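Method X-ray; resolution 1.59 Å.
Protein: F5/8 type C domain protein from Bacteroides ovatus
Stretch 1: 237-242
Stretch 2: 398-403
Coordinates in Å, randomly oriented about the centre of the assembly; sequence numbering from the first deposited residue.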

# COMPACT_ATOMS: atom_id res chain seq x y z
N THR A 237 -12.94 -3.75 7.79
CA THR A 237 -14.33 -3.85 7.38
C THR A 237 -14.42 -3.06 6.07
O THR A 237 -14.40 -1.81 6.10
CB THR A 237 -15.23 -3.22 8.38
OG1 THR A 237 -15.10 -3.84 9.65
CG2 THR A 237 -16.72 -3.24 7.95
N GLU A 238 -14.42 -3.80 4.94
CA GLU A 238 -14.39 -3.17 3.63
C GLU A 238 -15.64 -3.56 2.83
O GLU A 238 -15.74 -4.71 2.33
CB GLU A 238 -13.12 -3.54 2.88
CG GLU A 238 -12.92 -2.74 1.56
CD GLU A 238 -12.59 -1.28 1.76
OE1 GLU A 238 -11.46 -0.93 2.22
OE2 GLU A 238 -13.45 -0.38 1.50
N TRP A 239 -16.57 -2.61 2.77
CA TRP A 239 -17.82 -2.72 1.99
C TRP A 239 -17.58 -2.19 0.58
O TRP A 239 -17.36 -1.00 0.38
CB TRP A 239 -18.94 -1.91 2.64
CG TRP A 239 -19.50 -2.60 3.82
CD1 TRP A 239 -19.28 -2.29 5.11
CD2 TRP A 239 -20.28 -3.80 3.82
NE1 TRP A 239 -19.87 -3.20 5.92
CE2 TRP A 239 -20.50 -4.14 5.16
CE3 TRP A 239 -20.80 -4.62 2.82
CZ2 TRP A 239 -21.21 -5.26 5.54
CZ3 TRP A 239 -21.49 -5.76 3.20
CH2 TRP A 239 -21.70 -6.05 4.58
N ASN A 240 -17.59 -3.09 -0.39
CA ASN A 240 -17.53 -2.69 -1.79
C ASN A 240 -18.88 -2.42 -2.38
O ASN A 240 -19.00 -1.84 -3.46
CB ASN A 240 -16.69 -3.68 -2.55
CG ASN A 240 -15.20 -3.56 -2.20
OD1 ASN A 240 -14.74 -2.48 -1.79
ND2 ASN A 240 -14.50 -4.61 -2.33
N ALA A 241 -19.92 -2.87 -1.69
CA ALA A 241 -21.26 -2.37 -1.89
C ALA A 241 -21.34 -1.15 -0.93
O ALA A 241 -21.48 -1.32 0.28
CB ALA A 241 -22.32 -3.44 -1.51
N THR A 242 -21.18 0.04 -1.47
CA THR A 242 -20.87 1.22 -0.68
C THR A 242 -21.82 2.38 -0.96
O THR A 242 -22.40 2.52 -2.08
CB THR A 242 -19.38 1.69 -0.92
OG1 THR A 242 -19.16 2.84 -0.13
CG2 THR A 242 -19.07 1.99 -2.40
N GLY A 398 -23.38 -10.90 -4.55
CA GLY A 398 -23.39 -9.78 -3.63
C GLY A 398 -22.42 -9.93 -2.48
O GLY A 398 -21.84 -11.03 -2.27
N GLN A 399 -22.28 -8.86 -1.70
CA GLN A 399 -21.45 -8.89 -0.52
C GLN A 399 -22.35 -8.94 0.70
O GLN A 399 -23.10 -8.03 0.91
CB GLN A 399 -20.55 -7.63 -0.46
CG GLN A 399 -19.59 -7.74 0.69
CD GLN A 399 -18.64 -6.60 0.84
OE1 GLN A 399 -18.55 -5.72 -0.02
NE2 GLN A 399 -17.83 -6.67 1.87
N ARG A 400 -22.23 -9.98 1.53
CA ARG A 400 -23.26 -10.23 2.56
C ARG A 400 -22.75 -10.45 3.96
O ARG A 400 -23.44 -10.12 4.89
CB ARG A 400 -24.08 -11.44 2.13
CG ARG A 400 -24.72 -11.21 0.77
CD ARG A 400 -25.61 -12.32 0.36
NE ARG A 400 -26.22 -12.06 -0.94
CZ ARG A 400 -27.34 -12.63 -1.36
NH1 ARG A 400 -27.98 -13.54 -0.62
NH2 ARG A 400 -27.80 -12.33 -2.57
N VAL A 401 -21.56 -10.99 4.13
CA VAL A 401 -21.04 -11.31 5.45
C VAL A 401 -20.72 -10.04 6.22
O VAL A 401 -20.13 -9.09 5.69
CB VAL A 401 -19.87 -12.30 5.41
CG1 VAL A 401 -19.28 -12.54 6.80
CG2 VAL A 401 -20.34 -13.63 4.82
N GLU A 402 -21.25 -10.00 7.45
CA GLU A 402 -21.06 -8.87 8.35
C GLU A 402 -20.23 -9.16 9.60
O GLU A 402 -19.61 -8.24 10.13
CB GLU A 402 -22.39 -8.31 8.75
CG GLU A 402 -23.15 -7.73 7.60
CD GLU A 402 -24.57 -7.33 7.97
OE1 GLU A 402 -25.25 -8.20 8.55
OE2 GLU A 402 -25.02 -6.13 7.69
N ALA A 403 -20.24 -10.40 10.08
CA ALA A 403 -19.37 -10.82 11.20
C ALA A 403 -19.16 -12.31 11.16
O ALA A 403 -20.08 -13.07 10.83
CB ALA A 403 -20.00 -10.43 12.53

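A single side-chain amide, that of Q399, makes both hydrogen bonds between these two stretches, and each partner is backbone. Q399 NE2 donates to E238 O at 2.9 Å, with an N-H...O angle of 177° that is nearly straight; N240 N donates to Q399 OE1 at 2.8 Å, with a more bent angle of 152°. The amide thus spans W239, reading the carbonyl of the residue before it and the NH of the residue after it, much as a neighbouring strand would. Glutamine suits this place because one planar group carries both a donor and an acceptor, and the two bonds fix which end is which.

The side chain reaches its partners in extended form. CA-to-CB of Q399 points toward stretch 1, chi1 (-174°) and chi2 (179°) are both t, and chi3 of -8° sets the amide at the end of the arm. The arm covers the gap to its partners: Q399 CA lies 7.0 Å from N240 N and 7.6 Å from E238 O. The closest pair of CA atoms across the contact, A241 CA and Q399 CA, are 6.7 Å apart. A241 points its CB toward stretch 2 but keeps clear of it; its own closest approach is through backbone, A241 N to Q399 OE1 at 3.6 Å, which is not a hydrogen bond.

W239 supplies most of stretch 1's buried surface in the contact. Its CA-to-CB bond runs sideways, yet with chi1 of -77° (m) and chi2 of 105° the end of the side chain comes nearer to stretch 2. There the indole lies along several residues in turn: W239 CE3 is 3.5 Å from Q399 CD, W239 CH2 is 3.6 Å from V401 O, and W239 CH2 is 3.7 Å from E402 CG. The Q399 and V401 atoms meet the ring obliquely, whereas E402 CG sits at its edge, so the aliphatic part of the glutamate serves as packing while its carboxylate oxygens are hydrogen-bonded elsewhere in the structure. A broad, flat side chain is well suited to touching so many neighbours.

W239 and Q399 are both buried and account for most of the 272 Å² covered between the stretches, 92 and 101 Å² respectively. E238, R400 and V401 direct CA-to-CB away and add little area; E238 takes part through its carbonyl, V401 through its carbonyl against the indole. N240 likewise contributes its backbone NH, its side-chain amide being satisfied elsewhere. G398, just before Q399, has phi/psi of 115/172°, where a CB would jam against the preceding carbonyl oxygen, a conformation that calls for glycine.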